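Local coordinates for protein proline iminopeptidase (Streptomyces halstedii, PDB 3WMR) that is an amidohydrolase of the peptidase S33 family that interacts with polyketide substrates by way of a hydrophobic tunnel, and probably releases N-terminal proline from peptides, at residues A[102-107]-A[136-141]; A[178-183]-A[188-193]; A[282-287]-A[308-313]. All blocks are in the same frame, centred on the assembly; numbering follows the deposited sequence.

In the fold
From the N terminus, contact 1 closes first, joining helix 100-113 to the end of helix 127-137 across strand 120-125 and the predicted nucleophile Ser126. Contact 2 follows, a short closure in which helices 171-183 and 189-202 fold back on each other, between strands 143-149 and 258-263. Contact 3 comes last, tying edge strand 283-288 to helix 300-312 around the loop that holds the predicted active-site residue His293. The three closures are in series, neither nested nor crossed. Contacts 1 and 3 belong to the main sheet and its flanking helices, their centres about 21 Å apart, whereas contact 2 lies about 37 and 40 Å from them, centre to centre.

Contact 1: A[102-107]-A[136-141]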
loop_
_atom_site.group_PDB
_atom_site.type_symbol
_atom_site.label_atom_id
_atom_site.label_comp_id
_atom_site.label_asym_id
_atom_site.label_seq_id
_atom_site.Cartn_x
_atom_site.Cartn_y
_atom_site.Cartn_z
ATOM N N LEU A 102 14.305 5.715 -5.043
ATOM C CA LEU A 102 13.599 6.119 -6.248
ATOM C C LEU A 102 12.180 6.595 -5.930
ATOM O O LEU A 102 11.759 7.675 -6.367
ATOM C CB LEU A 102 13.525 4.950 -7.221
ATOM C CG LEU A 102 12.844 5.218 -8.564
ATOM C CD1 LEU A 102 13.707 6.161 -9.389
ATOM C CD2 LEU A 102 12.592 3.909 -9.297
ATOM N N PHE A 103 11.447 5.778 -5.176
ATOM C CA PHE A 103 10.046 6.061 -4.903
ATOM C C PHE A 103 9.866 7.167 -3.888
ATOM O O PHE A 103 8.861 7.875 -3.946
ATOM C CB PHE A 103 9.304 4.785 -4.482
ATOM C CG PHE A 103 9.184 3.800 -5.594
ATOM C CD1 PHE A 103 8.330 4.049 -6.648
ATOM C CD2 PHE A 103 9.981 2.668 -5.635
ATOM C CE1 PHE A 103 8.236 3.172 -7.709
ATOM C CE2 PHE A 103 9.881 1.780 -6.692
ATOM C CZ PHE A 103 9.011 2.037 -7.734
ATOM N N GLU A 104 10.812 7.318 -2.958
ATOM C CA GLU A 104 10.828 8.488 -2.059
ATOM C C GLU A 104 10.987 9.779 -2.850
ATOM O O GLU A 104 10.333 10.776 -2.568
ATOM C CB GLU A 104 12.011 8.443 -1.096
ATOM C CG GLU A 104 11.953 7.389 -0.018
ATOM C CD GLU A 104 13.181 7.488 0.868
ATOM O OE1 GLU A 104 13.322 8.515 1.555
ATOM O OE2 GLU A 104 14.004 6.553 0.870
ATOM N N ASP A 105 11.910 9.747 -3.813
ATOM C CA ASP A 105 12.214 10.900 -4.647
ATOM C C ASP A 105 11.017 11.250 -5.509
ATOM O O ASP A 105 10.739 12.422 -5.710
ATOM C CB ASP A 105 13.424 10.625 -5.551
ATOM C CG ASP A 105 14.745 10.624 -4.798
ATOM O OD1 ASP A 105 14.818 11.202 -3.697
ATOM O OD2 ASP A 105 15.727 10.045 -5.323
ATOM N N GLU A 106 10.318 10.233 -6.013
ATOM C CA GLU A 106 9.094 10.432 -6.786
ATOM C C GLU A 106 7.972 11.068 -5.955
ATOM O O GLU A 106 7.284 11.970 -6.425
ATOM C CB GLU A 106 8.593 9.099 -7.376
ATOM C CG GLU A 106 7.324 9.255 -8.195
ATOM C CD GLU A 106 6.778 7.960 -8.759
ATOM O OE1 GLU A 106 6.692 6.936 -8.032
ATOM O OE2 GLU A 106 6.393 7.979 -9.946
ATOM N N LEU A 107 7.762 10.583 -4.739
ATOM C CA LEU A 107 6.733 11.161 -3.881
ATOM C C LEU A 107 7.057 12.631 -3.578
ATOM O O LEU A 107 6.186 13.489 -3.709
ATOM C CB LEU A 107 6.556 10.339 -2.594
ATOM C CG LEU A 107 5.691 10.944 -1.492
ATOM C CD1 LEU A 107 4.272 11.217 -1.970
ATOM C CD2 LEU A 107 5.670 10.044 -0.269
ATOM N N ALA A 136 7.950 9.996 6.381
ATOM C CA ALA A 136 7.621 10.680 7.629
ATOM C C ALA A 136 8.819 10.769 8.595
ATOM O O ALA A 136 8.890 11.690 9.405
ATOM C CB ALA A 136 6.451 10.004 8.324
ATOM N N ALA A 137 9.748 9.824 8.490
ATOM C CA ALA A 137 10.872 9.741 9.410
ATOM C C ALA A 137 11.917 10.826 9.136
ATOM O O ALA A 137 12.706 11.153 10.008
ATOM C CB ALA A 137 11.502 8.359 9.355
ATOM N N ARG A 138 11.874 11.403 7.943
ATOM C CA ARG A 138 12.708 12.548 7.596
ATOM C C ARG A 138 12.140 13.866 8.094
ATOM O O ARG A 138 12.752 14.913 7.901
ATOM C CB ARG A 138 12.890 12.606 6.082
ATOM C CG ARG A 138 13.463 11.315 5.542
ATOM C CD ARG A 138 13.665 11.357 4.042
ATOM N NE ARG A 138 14.515 10.288 3.477
ATOM C CZ ARG A 138 14.683 9.039 3.935
ATOM N NH1 ARG A 138 14.060 8.566 5.011
ATOM N NH2 ARG A 138 15.490 8.223 3.266
ATOM N N ARG A 139 10.958 13.818 8.707
ATOM C CA ARG A 139 10.367 14.965 9.367
ATOM C C ARG A 139 10.157 16.144 8.418
ATOM O O ARG A 139 10.616 17.258 8.698
ATOM C CB ARG A 139 11.220 15.381 10.591
ATOM C CG ARG A 139 11.273 14.303 11.671
ATOM C CD ARG A 139 12.204 14.680 12.823
ATOM N NE ARG A 139 12.085 13.752 13.947
ATOM C CZ ARG A 139 12.715 13.879 15.118
ATOM N NH1 ARG A 139 13.521 14.906 15.347
ATOM N NH2 ARG A 139 12.545 12.969 16.073
ATOM N N PRO A 140 9.463 15.912 7.292
ATOM C CA PRO A 140 9.183 17.011 6.369
ATOM C C PRO A 140 8.169 17.979 6.987
ATOM O O PRO A 140 7.281 17.549 7.732
ATOM C CB PRO A 140 8.568 16.293 5.158
ATOM C CG PRO A 140 7.881 15.112 5.746
ATOM C CD PRO A 140 8.680 14.703 6.956
ATOM N N ALA A 141 8.300 19.264 6.672
ATOM C CA ALA A 141 7.554 20.328 7.359
ATOM C C ALA A 141 6.048 20.308 7.109
ATOM O O ALA A 141 5.256 20.622 8.007
ATOM C CB ALA A 141 8.130 21.695 6.977
#
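Arg138 stretches from just past the end of helix 127-137 to Glu104 on helix 100-113, and the two side chains cross at about a right angle. From CB, the arginine sets CG beside the backbone N and anti to the carbonyl carbon (chi1 -56°), then runs extended as far as NE, which carries its charge across to the other helix; the CA atoms of Glu104 and Ala136, the nearest pair, are 10.4 Å apart. CD is the first atom to come near Glu104 OE1 as modelled. NE and CZ follow beneath the same oxygen, but OE1 is placed too close to CZ, which leaves its exact position doubtful. At the tip, Arg138 NH2 forms a salt bridge with Glu104 OE1 at 2.8 Å, subject to that same doubt, and also stands 3.3 Å from Glu104 OE2. NH1 has a weak hydrogen bond to the carbonyl of Val134, one turn back. In the alpha/beta hydrolase fold, helix 127-137 is the one that follows the nucleophile elbow, here probably centred on Ser126, so the bridge joins its far end to the neighbouring helix. The carboxylate sits over one face of the guanidinium, Glu104 CD 3.4 Å above the Arg138 plane and toward its rim, with the two planes 85° apart; this is no coplanar two-pronged pairing, and the attraction is probably mainly electrostatic. An alanine in place of Glu104 has no carboxylate to set over the guanidinium, which would probably be left without this counter-charge and more free to turn. Glu104 is buried, touching Leu131 and Val134, and its side chain is about 4 Å from a bound P4G molecule, while Arg138 is exposed.

Contact 2: A[178-183]-A[188-193]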
loop_
_atom_site.group_PDB
_atom_site.type_symbol
_atom_site.label_atom_id
_atom_site.label_comp_id
_atom_site.label_asym_id
_atom_site.label_seq_id
_atom_site.Cartn_x
_atom_site.Cartn_y
_atom_site.Cartn_z
ATOM N N LEU A 178 3.943 -25.215 -1.998
ATOM C CA LEU A 178 5.353 -25.577 -1.844
ATOM C C LEU A 178 5.960 -26.125 -3.143
ATOM O O LEU A 178 7.055 -25.718 -3.541
ATOM C CB LEU A 178 5.518 -26.605 -0.703
ATOM C CG LEU A 178 6.928 -27.180 -0.438
ATOM C CD1 LEU A 178 7.961 -26.089 -0.218
ATOM C CD2 LEU A 178 6.927 -28.132 0.754
ATOM N N LYS A 179 5.237 -27.034 -3.795
ATOM C CA LYS A 179 5.712 -27.701 -5.014
ATOM C C LYS A 179 6.065 -26.667 -6.089
ATOM O O LYS A 179 7.204 -26.629 -6.569
ATOM C CB LYS A 179 4.639 -28.675 -5.550
ATOM C CG LYS A 179 4.519 -29.985 -4.764
ATOM C CD LYS A 179 3.267 -30.775 -5.166
ATOM C CE LYS A 179 3.173 -32.137 -4.478
ATOM N NZ LYS A 179 3.656 -33.267 -5.327
ATOM N N HIS A 180 5.095 -25.814 -6.418
ATOM C CA HIS A 180 5.255 -24.809 -7.472
ATOM C C HIS A 180 6.216 -23.675 -7.117
ATOM O O HIS A 180 6.890 -23.143 -7.984
ATOM C CB HIS A 180 3.897 -24.243 -7.871
ATOM C CG HIS A 180 3.003 -25.257 -8.512
ATOM N ND1 HIS A 180 3.306 -25.848 -9.720
ATOM C CD2 HIS A 180 1.844 -25.819 -8.097
ATOM C CE1 HIS A 180 2.360 -26.716 -10.032
ATOM N NE2 HIS A 180 1.461 -26.716 -9.066
ATOM N N GLU A 181 6.264 -23.289 -5.854
ATOM C CA GLU A 181 7.262 -22.307 -5.417
ATOM C C GLU A 181 8.674 -22.876 -5.584
ATOM O O GLU A 181 9.559 -22.207 -6.116
ATOM C CB GLU A 181 6.991 -21.848 -3.984
ATOM C CG GLU A 181 5.771 -20.921 -3.910
ATOM C CD GLU A 181 5.157 -20.817 -2.524
ATOM O OE1 GLU A 181 5.724 -21.375 -1.562
ATOM O OE2 GLU A 181 4.068 -20.195 -2.398
ATOM N N ALA A 182 8.876 -24.114 -5.154
ATOM C CA ALA A 182 10.201 -24.752 -5.251
ATOM C C ALA A 182 10.739 -24.793 -6.690
ATOM O O ALA A 182 11.926 -24.451 -6.938
ATOM C CB ALA A 182 10.176 -26.154 -4.655
ATOM N N ALA A 183 9.864 -25.186 -7.613
ATOM C CA ALA A 183 10.200 -25.328 -9.031
ATOM C C ALA A 183 9.945 -24.077 -9.901
ATOM O O ALA A 183 10.160 -24.124 -11.108
ATOM C CB ALA A 183 9.439 -26.497 -9.614
ATOM N N THR A 188 1.373 -21.286 -12.931
ATOM C CA THR A 188 0.397 -22.318 -13.292
ATOM C C THR A 188 -0.961 -22.079 -12.674
ATOM O O THR A 188 -1.093 -21.379 -11.671
ATOM C CB THR A 188 0.812 -23.729 -12.858
ATOM O OG1 THR A 188 0.972 -23.761 -11.433
ATOM C CG2 THR A 188 2.095 -24.170 -13.568
ATOM N N GLU A 189 -1.965 -22.701 -13.287
ATOM C CA GLU A 189 -3.357 -22.625 -12.838
ATOM C C GLU A 189 -3.524 -23.168 -11.427
ATOM O O GLU A 189 -4.220 -22.589 -10.586
ATOM C CB GLU A 189 -4.246 -23.448 -13.789
ATOM C CG GLU A 189 -5.738 -23.323 -13.526
ATOM C CD GLU A 189 -6.325 -22.056 -14.112
ATOM O OE1 GLU A 189 -5.557 -21.087 -14.316
ATOM O OE2 GLU A 189 -7.549 -22.032 -14.382
ATOM N N GLU A 190 -2.891 -24.305 -11.196
ATOM C CA GLU A 190 -2.983 -25.009 -9.932
ATOM C C GLU A 190 -2.362 -24.225 -8.755
ATOM O O GLU A 190 -2.887 -24.245 -7.646
ATOM C CB GLU A 190 -2.300 -26.358 -10.083
ATOM C CG GLU A 190 -2.537 -27.294 -8.931
ATOM C CD GLU A 190 -1.874 -28.622 -9.163
ATOM O OE1 GLU A 190 -0.628 -28.718 -9.015
ATOM O OE2 GLU A 190 -2.615 -29.565 -9.505
ATOM N N TYR A 191 -1.242 -23.549 -8.983
ATOM C CA TYR A 191 -0.693 -22.684 -7.932
ATOM C C TYR A 191 -1.664 -21.543 -7.626
ATOM O O TYR A 191 -1.896 -21.198 -6.461
ATOM C CB TYR A 191 0.636 -22.100 -8.344
ATOM C CG TYR A 191 1.272 -21.281 -7.253
ATOM C CD1 TYR A 191 1.823 -21.891 -6.140
ATOM C CD2 TYR A 191 1.296 -19.896 -7.323
ATOM C CE1 TYR A 191 2.408 -21.145 -5.126
ATOM C CE2 TYR A 191 1.881 -19.134 -6.322
ATOM C CZ TYR A 191 2.441 -19.766 -5.220
ATOM O OH TYR A 191 3.029 -19.030 -4.215
ATOM N N PHE A 192 -2.233 -20.976 -8.687
ATOM C CA PHE A 192 -3.132 -19.837 -8.574
ATOM C C PHE A 192 -4.342 -20.123 -7.695
ATOM O O PHE A 192 -4.747 -19.278 -6.915
ATOM C CB PHE A 192 -3.598 -19.352 -9.953
ATOM C CG PHE A 192 -4.272 -18.018 -9.911
ATOM C CD1 PHE A 192 -5.601 -17.909 -9.525
ATOM C CD2 PHE A 192 -3.568 -16.864 -10.212
ATOM C CE1 PHE A 192 -6.218 -16.678 -9.448
ATOM C CE2 PHE A 192 -4.185 -15.625 -10.143
ATOM C CZ PHE A 192 -5.515 -15.536 -9.760
ATOM N N HIS A 193 -4.929 -21.305 -7.819
ATOM C CA HIS A 193 -6.078 -21.640 -6.983
ATOM C C HIS A 193 -5.698 -21.972 -5.530
ATOM O O HIS A 193 -6.486 -21.723 -4.618
ATOM C CB HIS A 193 -6.934 -22.703 -7.677
ATOM C CG HIS A 193 -7.606 -22.169 -8.907
ATOM N ND1 HIS A 193 -8.607 -21.220 -8.851
ATOM C CD2 HIS A 193 -7.370 -22.386 -10.222
ATOM C CE1 HIS A 193 -8.981 -20.900 -10.077
ATOM N NE2 HIS A 193 -8.247 -21.596 -10.928
#
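His180 points toward the start of helix 189-202, where Thr188 lies over its ring and Glu190 meets its edge. Thr188 OG1 stands 3.5 Å above the centre of the imidazole plane of His180, its side chain crossing that of the histidine at about a right angle. At the rim, His180 NE2 donates to Glu190 OE1 at 2.9 Å in a nearly straight bond (165°), close to the ring plane and on the anti side of the carboxylate, whose own plane is turned from that of the ring. ND1 is hydrogen-bonded to Thr185 OG1 in the connecting loop, so both ring nitrogens have partners and the rotation of the imidazole is probably fixed. Tyr191 slides past His180 in the opposite direction, with Tyr191 CD1 3.6 Å from His180 CB. Its CG is anti to the backbone N (chi1 -176°), which sends the ring across toward helix 171-183, to Glu181. There Tyr191 OH bonds to Glu181 OE2, which approaches at the ring edge; the modelled length of 2.4 Å between them is very short and doubtful. Glu181 OE1 also makes a salt bridge to Arg166, and Tyr191 OH a hydrogen bond to Asn234. Thr188 is the N-cap: OG1 accepts a weak bond from Tyr191 N, 3.3 Å away, and is hydrogen-bonded to the carbonyl of Thr185. The axes of the two short segments come within 9.8 Å, their N-to-C directions 125° apart: two consecutive helices joined by a short loop, in the region inserted between strands 143-149 and 258-263, where S33 peptidases of the alpha/beta hydrolase fold carry their helical cap.

Contact 3: A[282-287]-A[308-313]; sequences DVRYEV and IDYLES
Strand 283-287 and the C-terminal part of helix 300-312 come nearest at Arg284 and Tyr310, whose CA atoms are 9.2 Å apart, a spacing that side chains alone bridge. Arg284 spans most of it. Its CG lies between the backbone N and the carbonyl carbon (chi1 69°) and the chain bends at chi3, which lays the guanidinium against the helix with one face turned to Tyr310. The tyrosine approaches that face with CD1, 3.4 Å above the Arg284 guanidinium plane and displaced toward its rim. Ring and guanidinium planes are 77° apart, and Arg284 NE lies at the edge of the Tyr310 ring, near its plane, so this is not a parallel stack. The hydroxyl of Tyr310 lies away from the guanidinium and bonds with the carbonyl of Pro257, just before strand 258-263. This strand is the inner, parallel neighbour of strand 283-288, which forms one edge of the alpha/beta hydrolase sheet; the chain then runs through the loop with the predicted active-site residue His293 and returns as helix 300-312, packed beside the edge strand. Arg284 NH1 reaches the helix by two routes. It donates to Ser313 OG at 3.3 Å, a long and bent bond (144°) tilted from the guanidinium plane. Ser313 OG in turn donates to the Tyr310 carbonyl oxygen at 2.8 Å, in the carbonyl plane and on a lone pair, which probably holds the hydroxyl in place to accept from the arginine. The second route is a water in the guanidinium plane, 3.0 Å from Arg284 NH1, that donates to Asp309 OD2 at 3.1 Å. Asp309 OD2 itself is 5.3 Å from Arg284 NH1, and the opposite charges would probably still attract each other at this range.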
loop_
_atom_site.group_PDB
_atom_site.type_symbol
_atom_site.label_atom_id
_atom_site.label_comp_id
_atom_site.label_asym_id
_atom_site.label_seq_id
_atom_site.Cartn_x
_atom_site.Cartn_y
_atom_site.Cartn_z
ATOM N N ASP A 282 3.663 8.872 18.733
ATOM C CA ASP A 282 2.246 9.243 18.740
ATOM C C ASP A 282 1.495 8.348 17.765
ATOM O O ASP A 282 1.470 8.635 16.565
ATOM C CB ASP A 282 2.083 10.710 18.344
ATOM C CG ASP A 282 0.638 11.195 18.422
ATOM O OD1 ASP A 282 -0.302 10.382 18.625
ATOM O OD2 ASP A 282 0.450 12.417 18.293
ATOM N N VAL A 283 0.880 7.278 18.281
ATOM C CA VAL A 283 0.310 6.256 17.410
ATOM C C VAL A 283 -0.961 5.635 17.952
ATOM O O VAL A 283 -1.065 5.320 19.139
ATOM C CB VAL A 283 1.338 5.147 17.097
ATOM C CG1 VAL A 283 1.745 4.379 18.367
ATOM C CG2 VAL A 283 0.805 4.202 16.013
ATOM N N ARG A 284 -1.927 5.454 17.061
ATOM C CA ARG A 284 -3.205 4.866 17.436
ATOM C C ARG A 284 -3.497 3.648 16.563
ATOM O O ARG A 284 -3.002 3.554 15.446
ATOM C CB ARG A 284 -4.311 5.919 17.386
ATOM C CG ARG A 284 -4.680 6.411 16.008
ATOM C CD ARG A 284 -5.570 7.651 16.084
ATOM N NE ARG A 284 -4.802 8.868 16.371
ATOM C CZ ARG A 284 -5.300 10.106 16.309
ATOM N NH1 ARG A 284 -6.575 10.315 15.977
ATOM N NH2 ARG A 284 -4.522 11.142 16.596
ATOM N N TYR A 285 -4.281 2.720 17.109
ATOM C CA TYR A 285 -4.475 1.381 16.573
ATOM C C TYR A 285 -5.955 1.086 16.286
ATOM O O TYR A 285 -6.815 1.225 17.173
ATOM C CB TYR A 285 -3.948 0.392 17.616
ATOM C CG TYR A 285 -3.843 -1.061 17.190
ATOM C CD1 TYR A 285 -3.341 -1.412 15.938
ATOM C CD2 TYR A 285 -4.192 -2.084 18.070
ATOM C CE1 TYR A 285 -3.230 -2.742 15.560
ATOM C CE2 TYR A 285 -4.073 -3.416 17.708
ATOM C CZ TYR A 285 -3.584 -3.735 16.445
ATOM O OH TYR A 285 -3.458 -5.041 16.064
ATOM N N GLU A 286 -6.252 0.674 15.059
ATOM C CA GLU A 286 -7.621 0.351 14.673
ATOM C C GLU A 286 -7.636 -0.969 13.930
ATOM O O GLU A 286 -6.838 -1.162 13.010
ATOM C CB GLU A 286 -8.183 1.439 13.752
ATOM C CG GLU A 286 -8.369 2.785 14.411
ATOM C CD GLU A 286 -9.537 2.822 15.390
ATOM O OE1 GLU A 286 -10.321 1.851 15.474
ATOM O OE2 GLU A 286 -9.660 3.854 16.074
ATOM N N VAL A 287 -8.546 -1.859 14.327
ATOM C CA VAL A 287 -8.732 -3.150 13.670
ATOM C C VAL A 287 -10.159 -3.229 13.152
ATOM O O VAL A 287 -11.106 -3.034 13.902
ATOM C CB VAL A 287 -8.470 -4.319 14.635
ATOM C CG1 VAL A 287 -8.582 -5.655 13.911
ATOM C CG2 VAL A 287 -7.088 -4.188 15.273
ATOM N N ILE A 308 -12.252 9.387 8.664
ATOM C CA ILE A 308 -12.738 10.739 8.935
ATOM C C ILE A 308 -12.482 11.161 10.385
ATOM O O ILE A 308 -12.069 12.301 10.640
ATOM C CB ILE A 308 -14.240 10.880 8.603
ATOM C CG1 ILE A 308 -14.460 10.724 7.102
ATOM C CG2 ILE A 308 -14.778 12.226 9.076
ATOM C CD1 ILE A 308 -13.705 11.710 6.241
ATOM N N ASP A 309 -12.723 10.241 11.324
ATOM C CA ASP A 309 -12.465 10.472 12.751
ATOM C C ASP A 309 -10.989 10.837 13.010
ATOM O O ASP A 309 -10.682 11.802 13.716
ATOM C CB ASP A 309 -12.866 9.227 13.543
ATOM C CG ASP A 309 -12.832 9.445 15.041
ATOM O OD1 ASP A 309 -13.888 9.820 15.604
ATOM O OD2 ASP A 309 -11.755 9.242 15.658
ATOM N N TYR A 310 -10.079 10.073 12.411
ATOM C CA TYR A 310 -8.650 10.363 12.518
ATOM C C TYR A 310 -8.335 11.703 11.834
ATOM O O TYR A 310 -7.666 12.572 12.417
ATOM C CB TYR A 310 -7.813 9.232 11.885
ATOM C CG TYR A 310 -6.384 9.646 11.625
ATOM C CD1 TYR A 310 -5.453 9.678 12.665
ATOM C CD2 TYR A 310 -5.979 10.069 10.367
ATOM C CE1 TYR A 310 -4.150 10.096 12.453
ATOM C CE2 TYR A 310 -4.680 10.490 10.146
ATOM C CZ TYR A 310 -3.764 10.505 11.194
ATOM O OH TYR A 310 -2.455 10.917 10.973
ATOM N N LEU A 311 -8.811 11.873 10.600
ATOM C CA LEU A 311 -8.488 13.079 9.825
ATOM C C LEU A 311 -8.963 14.378 10.515
ATOM O O LEU A 311 -8.258 15.389 10.489
ATOM C CB LEU A 311 -9.034 12.986 8.379
ATOM C CG LEU A 311 -8.346 11.989 7.428
ATOM C CD1 LEU A 311 -9.141 11.860 6.146
ATOM C CD2 LEU A 311 -6.915 12.401 7.102
ATOM N N GLU A 312 -10.133 14.347 11.149
ATOM C CA GLU A 312 -10.667 15.526 11.836
ATOM C C GLU A 312 -9.814 15.948 13.045
ATOM O O GLU A 312 -9.750 17.132 13.352
ATOM C CB GLU A 312 -12.130 15.324 12.252
ATOM C CG GLU A 312 -13.119 15.362 11.090
ATOM C CD GLU A 312 -13.242 16.731 10.438
ATOM O OE1 GLU A 312 -13.423 17.730 11.167
ATOM O OE2 GLU A 312 -13.159 16.806 9.190
ATOM N N SER A 313 -9.138 15.005 13.696
ATOM C CA SER A 313 -8.238 15.344 14.810
ATOM C C SER A 313 -7.056 16.201 14.357
ATOM O O SER A 313 -6.401 16.809 15.186
ATOM C CB SER A 313 -7.739 14.081 15.552
ATOM O OG SER A 313 -6.691 13.410 14.860
HETATM O O HOH W 1 -8.796 8.383 15.548
#